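Local coordinates for protein glutamate--tRNA ligase (Methanothermobacter thermautotrophicus, PDB 3AII) that attaches glutamate to the acceptor end of tRNA in an ATP-dependent, two-step reaction, as a non-discriminating class I aminoacyl-tRNA synthetase, at residues S169-M172 with E173-Y176; L213-R216 with E217-R221; A367-K370 with L371-I375; R394-L397 with E398-R402. All coordinates share one frame; numbering follows the deposited sequence.

Contact 1 of 4, residues S169-M172 with E173-Y176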
# COMPACT_ATOMS: atom_id res chain seq x y z
N SER A 169 4.99 -10.28 -19.95
CA SER A 169 6.22 -10.53 -20.68
C SER A 169 6.29 -11.97 -21.21
O SER A 169 7.14 -12.28 -22.04
CB SER A 169 7.46 -10.19 -19.84
OG SER A 169 7.50 -10.97 -18.67
N ASP A 170 5.38 -12.83 -20.76
CA ASP A 170 5.27 -14.17 -21.33
C ASP A 170 4.43 -14.17 -22.60
O ASP A 170 4.30 -15.20 -23.27
CB ASP A 170 4.57 -15.11 -20.34
CG ASP A 170 5.48 -15.61 -19.24
OD1 ASP A 170 4.94 -15.92 -18.15
OD2 ASP A 170 6.70 -15.70 -19.45
N ARG A 171 3.83 -13.02 -22.91
CA ARG A 171 2.84 -12.94 -23.98
C ARG A 171 3.29 -12.15 -25.20
O ARG A 171 2.47 -11.77 -26.03
CB ARG A 171 1.53 -12.33 -23.42
CG ARG A 171 0.89 -13.22 -22.34
CD ARG A 171 -0.32 -12.57 -21.65
NE ARG A 171 -1.42 -12.25 -22.57
CZ ARG A 171 -2.34 -13.13 -22.97
NH1 ARG A 171 -2.28 -14.40 -22.58
NH2 ARG A 171 -3.31 -12.75 -23.80
N MET A 172 4.60 -11.91 -25.33
CA MET A 172 5.06 -11.07 -26.45
C MET A 172 4.56 -11.54 -27.82
O MET A 172 4.12 -10.72 -28.63
CB MET A 172 6.59 -10.91 -26.43
CG MET A 172 7.14 -10.42 -25.10
SD MET A 172 6.60 -8.74 -24.75
CE MET A 172 7.37 -7.92 -26.14
N GLU A 173 4.63 -12.84 -28.10
CA GLU A 173 4.21 -13.34 -29.41
C GLU A 173 2.72 -13.13 -29.64
O GLU A 173 2.26 -13.02 -30.77
CB GLU A 173 4.60 -14.81 -29.60
CG GLU A 173 6.10 -15.02 -29.53
CD GLU A 173 6.83 -14.41 -30.72
OE1 GLU A 173 6.18 -14.18 -31.77
OE2 GLU A 173 8.05 -14.17 -30.60
N THR A 174 1.97 -13.07 -28.54
CA THR A 174 0.55 -12.79 -28.64
C THR A 174 0.34 -11.35 -29.10
O THR A 174 -0.47 -11.07 -30.00
CB THR A 174 -0.15 -13.04 -27.29
OG1 THR A 174 -0.07 -14.44 -26.96
CG2 THR A 174 -1.61 -12.61 -27.34
N TYR A 175 1.07 -10.42 -28.49
CA TYR A 175 0.95 -9.03 -28.92
C TYR A 175 1.40 -8.86 -30.36
O TYR A 175 0.86 -8.04 -31.08
CB TYR A 175 1.73 -8.08 -27.99
CG TYR A 175 1.39 -8.29 -26.54
CD1 TYR A 175 0.06 -8.24 -26.11
CD2 TYR A 175 2.38 -8.49 -25.60
CE1 TYR A 175 -0.26 -8.44 -24.78
CE2 TYR A 175 2.07 -8.68 -24.27
CZ TYR A 175 0.75 -8.66 -23.87
OH TYR A 175 0.45 -8.86 -22.55
N TYR A 176 2.42 -9.61 -30.77
CA TYR A 176 2.89 -9.53 -32.16
C TYR A 176 1.84 -10.09 -33.12
O TYR A 176 1.58 -9.51 -34.17
CB TYR A 176 4.22 -10.28 -32.32
CG TYR A 176 5.37 -9.76 -31.49
CD1 TYR A 176 5.38 -8.45 -30.99
CD2 TYR A 176 6.47 -10.57 -31.22
CE1 TYR A 176 6.43 -7.99 -30.23
CE2 TYR A 176 7.52 -10.12 -30.45
CZ TYR A 176 7.51 -8.83 -29.97
OH TYR A 176 8.59 -8.40 -29.23
O HOH W 1 4.98 -15.12 -26.17
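Arg171 O accepts the amide of Tyr175 in a bond of 3.1 Å from Tyr175 N (159°) and a weak one from Thr174 N, and Met172 O takes Tyr176 N at 2.9 Å; Arg171 is the N-cap residue, just before helix 172-184. A water extends this start backwards, donating to Asp170 O and accepting from Glu173 N. Both tyrosines fold back over the carbonyls of this first turn. The Tyr175 ring, its CG beside its own backbone N (chi1 -52°), lays one face over Arg171 O, toward the ring's rim, while its OH comes within 3.7 Å of Arg171 CB. The Arg171 guanidinium meets that hydroxyl at its edge, its plane 72° from the ring. Tyr176 presents a face to Met172 O in the same way. Met172, bent at chi2 and chi3, curls its methyl over so that CE lies 3.4 Å from Tyr176 OH. Tyr176 OH bonds to Val270 O. Asp281 of helix 274-284 is probably stabilised by a salt bridge from Arg171 NE to its OD1 and a hydrogen bond between its OD2 and Tyr175 OH, which together tie the start of one catalytic-domain helix to another.

Contact 2 of 4, residues L213-R216 with E217-R221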
# COMPACT_ATOMS: atom_id res chain seq x y z
N LEU A 213 -0.27 3.23 -46.50
CA LEU A 213 0.33 1.96 -46.92
C LEU A 213 -0.67 0.82 -46.83
O LEU A 213 -1.58 0.83 -45.99
CB LEU A 213 1.56 1.63 -46.08
CG LEU A 213 2.69 2.66 -46.10
CD1 LEU A 213 3.81 2.22 -45.17
CD2 LEU A 213 3.21 2.84 -47.52
N GLY A 214 -0.49 -0.18 -47.69
CA GLY A 214 -1.31 -1.37 -47.66
C GLY A 214 -0.80 -2.43 -46.69
O GLY A 214 0.23 -2.26 -46.03
N PHE A 215 -1.53 -3.53 -46.61
CA PHE A 215 -1.21 -4.61 -45.68
C PHE A 215 0.23 -5.10 -45.79
O PHE A 215 0.99 -5.08 -44.81
CB PHE A 215 -2.20 -5.76 -45.89
CG PHE A 215 -1.83 -7.03 -45.20
CD1 PHE A 215 -1.61 -7.06 -43.83
CD2 PHE A 215 -1.73 -8.22 -45.91
CE1 PHE A 215 -1.28 -8.24 -43.20
CE2 PHE A 215 -1.40 -9.39 -45.28
CZ PHE A 215 -1.17 -9.41 -43.92
N ARG A 216 0.63 -5.55 -46.97
CA ARG A 216 1.94 -6.18 -47.11
C ARG A 216 3.09 -5.17 -46.94
O ARG A 216 4.14 -5.53 -46.40
CB ARG A 216 2.06 -6.95 -48.43
CG ARG A 216 1.19 -8.19 -48.48
CD ARG A 216 1.73 -9.31 -47.62
NE ARG A 216 0.80 -10.43 -47.56
CZ ARG A 216 1.02 -11.55 -46.87
NH1 ARG A 216 2.15 -11.71 -46.19
NH2 ARG A 216 0.10 -12.51 -46.86
N GLU A 217 2.87 -3.93 -47.36
CA GLU A 217 3.82 -2.86 -47.10
C GLU A 217 4.02 -2.64 -45.59
O GLU A 217 5.16 -2.56 -45.11
CB GLU A 217 3.36 -1.56 -47.76
CG GLU A 217 3.42 -1.57 -49.28
CD GLU A 217 2.91 -0.27 -49.88
OE1 GLU A 217 3.67 0.39 -50.62
OE2 GLU A 217 1.75 0.11 -49.59
N ASN A 218 2.92 -2.53 -44.85
CA ASN A 218 3.00 -2.39 -43.39
C ASN A 218 3.61 -3.62 -42.73
O ASN A 218 4.34 -3.51 -41.76
CB ASN A 218 1.61 -2.13 -42.79
CG ASN A 218 1.22 -0.66 -42.84
OD1 ASN A 218 2.00 0.21 -42.45
ND2 ASN A 218 0.01 -0.39 -43.28
N LEU A 219 3.29 -4.80 -43.25
CA LEU A 219 3.77 -6.02 -42.61
C LEU A 219 5.28 -6.11 -42.75
O LEU A 219 5.98 -6.55 -41.83
CB LEU A 219 3.09 -7.25 -43.24
CG LEU A 219 3.25 -8.58 -42.50
CD1 LEU A 219 2.55 -8.51 -41.15
CD2 LEU A 219 2.69 -9.74 -43.36
N GLN A 220 5.79 -5.69 -43.90
CA GLN A 220 7.23 -5.65 -44.12
C GLN A 220 7.91 -4.66 -43.16
O GLN A 220 8.94 -4.97 -42.58
CB GLN A 220 7.53 -5.29 -45.58
CG GLN A 220 8.99 -4.97 -45.85
CD GLN A 220 9.89 -6.17 -45.70
OE1 GLN A 220 9.47 -7.31 -45.91
NE2 GLN A 220 11.15 -5.92 -45.34
N ARG A 221 7.32 -3.48 -42.99
CA ARG A 221 7.88 -2.50 -42.07
C ARG A 221 7.83 -3.02 -40.64
O ARG A 221 8.73 -2.77 -39.84
CB ARG A 221 7.09 -1.19 -42.11
CG ARG A 221 7.26 -0.38 -43.40
CD ARG A 221 6.72 1.01 -43.16
NE ARG A 221 7.03 1.95 -44.23
CZ ARG A 221 6.82 3.26 -44.15
NH1 ARG A 221 6.31 3.77 -43.03
NH2 ARG A 221 7.12 4.06 -45.16
O HOH W 2 -1.32 2.23 -43.59
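Gly214 N donates to Glu217 OE2 at 3.0 Å in an almost straight bond (175°) that uses the anti lone pair of the carboxylate oxygen. Gly214 is the N-cap residue of helix 215-224, and the N3 carboxylate thus returns to the N-cap amide, one half of a capping box; the reciprocal half is absent, Gly214 having no side chain. The helix itself starts with Asn218 N on Gly214 O at 2.9 Å, followed by Leu219 N on Phe215 O and Gln220 N on Arg216 O. One water links Leu213 O to Asn218 ND2, while Asn218 OD1 receives Val190 N of strand 188-191.

Packing contacts form two groups. Leu213 CD1 sits over the centre of one face of the Arg221 guanidinium, 3.3 Å from Arg221 CZ, and the two side chains cross at about a right angle. Arg221 reaches there with its chain extended from CG to NE. On another side of the turn Leu219 CD2 lies 3.9 Å from Phe215 CZ and 3.5 Å from Arg216 NH1. Arg221 NH1 also bonds to Val190 O. The Glu217 carboxylate, at the N-terminal end of the helix, is probably favoured by the helix dipole, and Leu213 covers one face of the Arg221 guanidinium close to the zinc site.

Contact 3 of 4, residues A367-K370 with L371-I375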
# COMPACT_ATOMS: atom_id res chain seq x y z
N ALA A 367 -8.74 -3.49 8.31
CA ALA A 367 -8.97 -2.04 8.38
C ALA A 367 -8.91 -1.44 6.98
O ALA A 367 -9.73 -0.59 6.62
CB ALA A 367 -7.94 -1.37 9.29
N ILE A 368 -7.94 -1.89 6.19
CA ILE A 368 -7.80 -1.43 4.81
C ILE A 368 -9.00 -1.86 3.98
O ILE A 368 -9.56 -1.06 3.21
CB ILE A 368 -6.52 -1.98 4.18
CG1 ILE A 368 -5.30 -1.50 4.97
CG2 ILE A 368 -6.41 -1.55 2.73
CD1 ILE A 368 -5.25 -0.01 5.15
N ARG A 369 -9.40 -3.12 4.13
CA ARG A 369 -10.54 -3.63 3.37
C ARG A 369 -11.79 -2.83 3.72
O ARG A 369 -12.54 -2.43 2.83
CB ARG A 369 -10.77 -5.12 3.62
CG ARG A 369 -11.93 -5.69 2.81
CD ARG A 369 -12.07 -7.19 2.96
NE ARG A 369 -10.93 -7.93 2.43
CZ ARG A 369 -10.82 -8.35 1.17
NH1 ARG A 369 -9.75 -9.01 0.79
NH2 ARG A 369 -11.79 -8.10 0.28
N LYS A 370 -12.01 -2.58 5.00
CA LYS A 370 -13.21 -1.86 5.43
C LYS A 370 -13.25 -0.44 4.87
O LYS A 370 -14.29 0.02 4.42
CB LYS A 370 -13.34 -1.84 6.96
CG LYS A 370 -14.54 -1.04 7.44
CD LYS A 370 -14.93 -1.35 8.87
CE LYS A 370 -16.11 -0.48 9.30
NZ LYS A 370 -16.68 -0.87 10.62
N LEU A 371 -12.10 0.22 4.88
CA LEU A 371 -11.99 1.58 4.34
C LEU A 371 -12.39 1.59 2.87
O LEU A 371 -13.26 2.36 2.46
CB LEU A 371 -10.55 2.08 4.46
CG LEU A 371 -10.32 3.45 3.82
CD1 LEU A 371 -11.13 4.52 4.53
CD2 LEU A 371 -8.85 3.81 3.80
N MET A 372 -11.76 0.73 2.08
CA MET A 372 -12.02 0.71 0.65
C MET A 372 -13.45 0.34 0.30
O MET A 372 -14.01 0.86 -0.67
CB MET A 372 -11.04 -0.21 -0.08
CG MET A 372 -9.58 0.20 0.12
SD MET A 372 -9.32 1.95 -0.19
CE MET A 372 -7.54 2.05 -0.11
N VAL A 373 -14.03 -0.57 1.06
CA VAL A 373 -15.41 -0.98 0.83
C VAL A 373 -16.38 0.16 1.11
O VAL A 373 -17.30 0.41 0.33
CB VAL A 373 -15.79 -2.20 1.68
CG1 VAL A 373 -17.30 -2.40 1.69
CG2 VAL A 373 -15.09 -3.46 1.16
N GLU A 374 -16.17 0.86 2.22
CA GLU A 374 -17.09 1.94 2.60
C GLU A 374 -16.98 3.15 1.68
O GLU A 374 -17.95 3.88 1.48
CB GLU A 374 -16.96 2.31 4.08
CG GLU A 374 -15.82 3.25 4.44
CD GLU A 374 -15.68 3.46 5.95
OE1 GLU A 374 -16.39 2.78 6.72
OE2 GLU A 374 -14.86 4.31 6.36
N ILE A 375 -15.79 3.37 1.11
CA ILE A 375 -15.63 4.40 0.08
C ILE A 375 -16.28 3.96 -1.24
O ILE A 375 -16.84 4.79 -1.96
CB ILE A 375 -14.15 4.74 -0.16
CG1 ILE A 375 -13.57 5.47 1.06
CG2 ILE A 375 -13.99 5.60 -1.41
CD1 ILE A 375 -12.09 5.73 0.97
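Four consecutive i to i+4 bonds carry regular helix across the junction: Leu371 N to Ala367 O, Met372 N to Ile368 O at 3.1 Å and nearly straight (173°), Val373 N to Arg369 O, and Glu374 N to Lys370 O at 3.0 Å. Side chains of the second turn press mainly on these carbonyl oxygens. Val373 CG2 comes to 3.2 Å from Arg369 O, and Met372 CG to 3.3 Å from Ile368 O. Met372 CG lies beside its own backbone N (chi1 -59°), which brings it back over the preceding turn, where it also approaches Ile368 CG2 loosely.

Helix 365-375 belongs to the catalytic domain and packs against two other helices. Ile368 and Met372 touch helix 111-126, whose beginning overlaps the predicted HIGH motif, whereas Ala367 and Leu371 rest on helix 386-397. In one of its two conformers Arg369 forms a salt bridge with Glu122 and a hydrogen bond to Leu158 O.

Along the exposed ridge, Lys370 is extended and crosses Glu374 at a slant. Their charged atoms stay apart, Lys370 NZ being 5.3 Å from Glu374 OE1, so any attraction is probably weak. Glu374 CG is wedged between backbone N and carbonyl carbon (chi1 81°), and its OE2 forms a salt bridge with Lys388 of helix 386-397.

Contact 4 of 4, residues R394-L397 with E398-R402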
# COMPACT_ATOMS: atom_id res chain seq x y z
N ARG A 394 -7.87 1.30 15.03
CA ARG A 394 -8.03 1.47 16.48
C ARG A 394 -9.26 0.71 16.98
O ARG A 394 -9.21 0.04 18.01
CB ARG A 394 -8.13 2.96 16.82
CG ARG A 394 -8.28 3.26 18.30
CD ARG A 394 -8.32 4.77 18.55
NE ARG A 394 -7.12 5.43 18.02
CZ ARG A 394 -7.11 6.24 16.97
NH1 ARG A 394 -5.95 6.77 16.57
NH2 ARG A 394 -8.23 6.54 16.33
N SER A 395 -10.36 0.78 16.23
CA SER A 395 -11.56 0.05 16.59
C SER A 395 -11.31 -1.45 16.71
O SER A 395 -11.90 -2.11 17.56
CB SER A 395 -12.70 0.35 15.61
OG SER A 395 -13.04 1.72 15.72
N ILE A 396 -10.42 -1.97 15.88
CA ILE A 396 -10.04 -3.37 15.97
C ILE A 396 -9.10 -3.63 17.14
O ILE A 396 -9.35 -4.49 17.98
CB ILE A 396 -9.38 -3.86 14.68
CG1 ILE A 396 -10.36 -3.74 13.51
CG2 ILE A 396 -8.91 -5.31 14.84
CD1 ILE A 396 -9.71 -4.00 12.16
N LEU A 397 -8.00 -2.88 17.21
CA LEU A 397 -6.99 -3.13 18.22
C LEU A 397 -7.49 -2.87 19.64
O LEU A 397 -7.08 -3.55 20.58
CB LEU A 397 -5.73 -2.29 17.94
CG LEU A 397 -4.96 -2.63 16.67
CD1 LEU A 397 -3.65 -1.83 16.63
CD2 LEU A 397 -4.70 -4.12 16.63
N GLU A 398 -8.36 -1.88 19.82
CA GLU A 398 -8.71 -1.50 21.18
C GLU A 398 -9.51 -2.60 21.87
O GLU A 398 -9.66 -2.58 23.09
CB GLU A 398 -9.45 -0.16 21.24
CG GLU A 398 -10.87 -0.21 20.74
CD GLU A 398 -11.47 1.18 20.61
OE1 GLU A 398 -10.78 2.17 20.95
OE2 GLU A 398 -12.63 1.27 20.16
N GLU A 399 -9.99 -3.57 21.10
CA GLU A 399 -10.80 -4.63 21.68
C GLU A 399 -9.99 -5.85 22.09
O GLU A 399 -10.51 -6.75 22.75
CB GLU A 399 -11.93 -5.05 20.73
CG GLU A 399 -13.01 -3.98 20.56
CD GLU A 399 -13.58 -3.50 21.88
OE1 GLU A 399 -14.10 -2.36 21.93
OE2 GLU A 399 -13.52 -4.25 22.88
N GLU A 400 -8.72 -5.90 21.71
CA GLU A 400 -7.95 -7.10 21.97
C GLU A 400 -6.48 -6.89 22.33
O GLU A 400 -5.86 -7.79 22.89
CB GLU A 400 -8.04 -8.06 20.78
CG GLU A 400 -7.42 -7.52 19.50
CD GLU A 400 -7.49 -8.52 18.36
OE1 GLU A 400 -8.40 -8.39 17.51
OE2 GLU A 400 -6.65 -9.44 18.32
N ALA A 401 -5.93 -5.73 22.02
CA ALA A 401 -4.50 -5.52 22.22
C ALA A 401 -4.13 -5.47 23.72
O ALA A 401 -4.72 -4.69 24.48
CB ALA A 401 -4.04 -4.23 21.53
N ARG A 402 -3.15 -6.27 24.12
CA ARG A 402 -2.70 -6.31 25.52
C ARG A 402 -2.09 -4.97 25.91
O ARG A 402 -1.40 -4.35 25.10
CB ARG A 402 -1.67 -7.43 25.73
CG ARG A 402 -2.22 -8.82 25.42
CD ARG A 402 -1.11 -9.87 25.34
NE ARG A 402 -0.61 -10.25 26.66
CZ ARG A 402 -1.02 -11.32 27.34
NH1 ARG A 402 -0.50 -11.58 28.54
NH2 ARG A 402 -1.95 -12.12 26.84
O HOH W 3 -14.05 -1.13 19.12
O HOH W 4 -14.75 1.89 17.93
O HOH W 5 -10.95 -6.77 17.40
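The C-terminal end of helix 386-397 is where Leu397 O grips two amides at once, those of Glu400 and Ala401, as the chain leaves the helix. Ala401 N lies 2.9 Å from Leu397 O, nearly in line with the carbonyl, whereas Glu400 N reaches the same oxygen at 3.1 Å from above the carbonyl plane. Earlier in the turn Glu398 N bonds to Arg394 O at 2.8 Å, and Glu399 N makes a weak bond to Ile396 O.

The chain then runs into strand 402-408, which belongs to the anticodon-binding family region. Leu397 and Ala401 both touch Phe536 of strand 535-541, and their CB atoms approach each other to 4.4 Å, so the junction rests on the beta structure beyond it. Arg394 also touches Phe536, and its NE bonds to Lys553 O at the chain's C-terminus.

Glu398 folds back over the helix end: with chi1 at 73°, its CG lies 3.2 Å from Arg394 O and its OE1 3.8 Å from Arg394 CG. Water-mediated links supplement the packing. One water joins Ser395 OG to Glu398 OE2. Another donates to both Ile396 O and Glu400 OE1, while the Glu400 side chain runs alongside that of Ile396. Glu400 OE2 forms a salt bridge with Arg364.

How the contacts relate
Contacts 1 and 2 lie at helix starts, contact 4 at a helix exit and contact 3 within a helix. Contacts 1 and 2 have centres 21 Å apart and are joined indirectly, since Phe215 and Asn218 pack on Ile183 of the helix that contact 1 begins; contact 2 adjoins the zinc site of Cys191, Cys193, Cys208 and Cys210, the Arg221 side chain lying about 5 Å from the ion. Contacts 3 and 4 touch, with Ala367 N 4.0 Å from Ile396 CD1. Contact 3 packs on helix 111-126, whose first residues close the predicted HIGH motif, whereas contact 4, about 66 Å from contact 2 between centres, faces the anticodon-binding region.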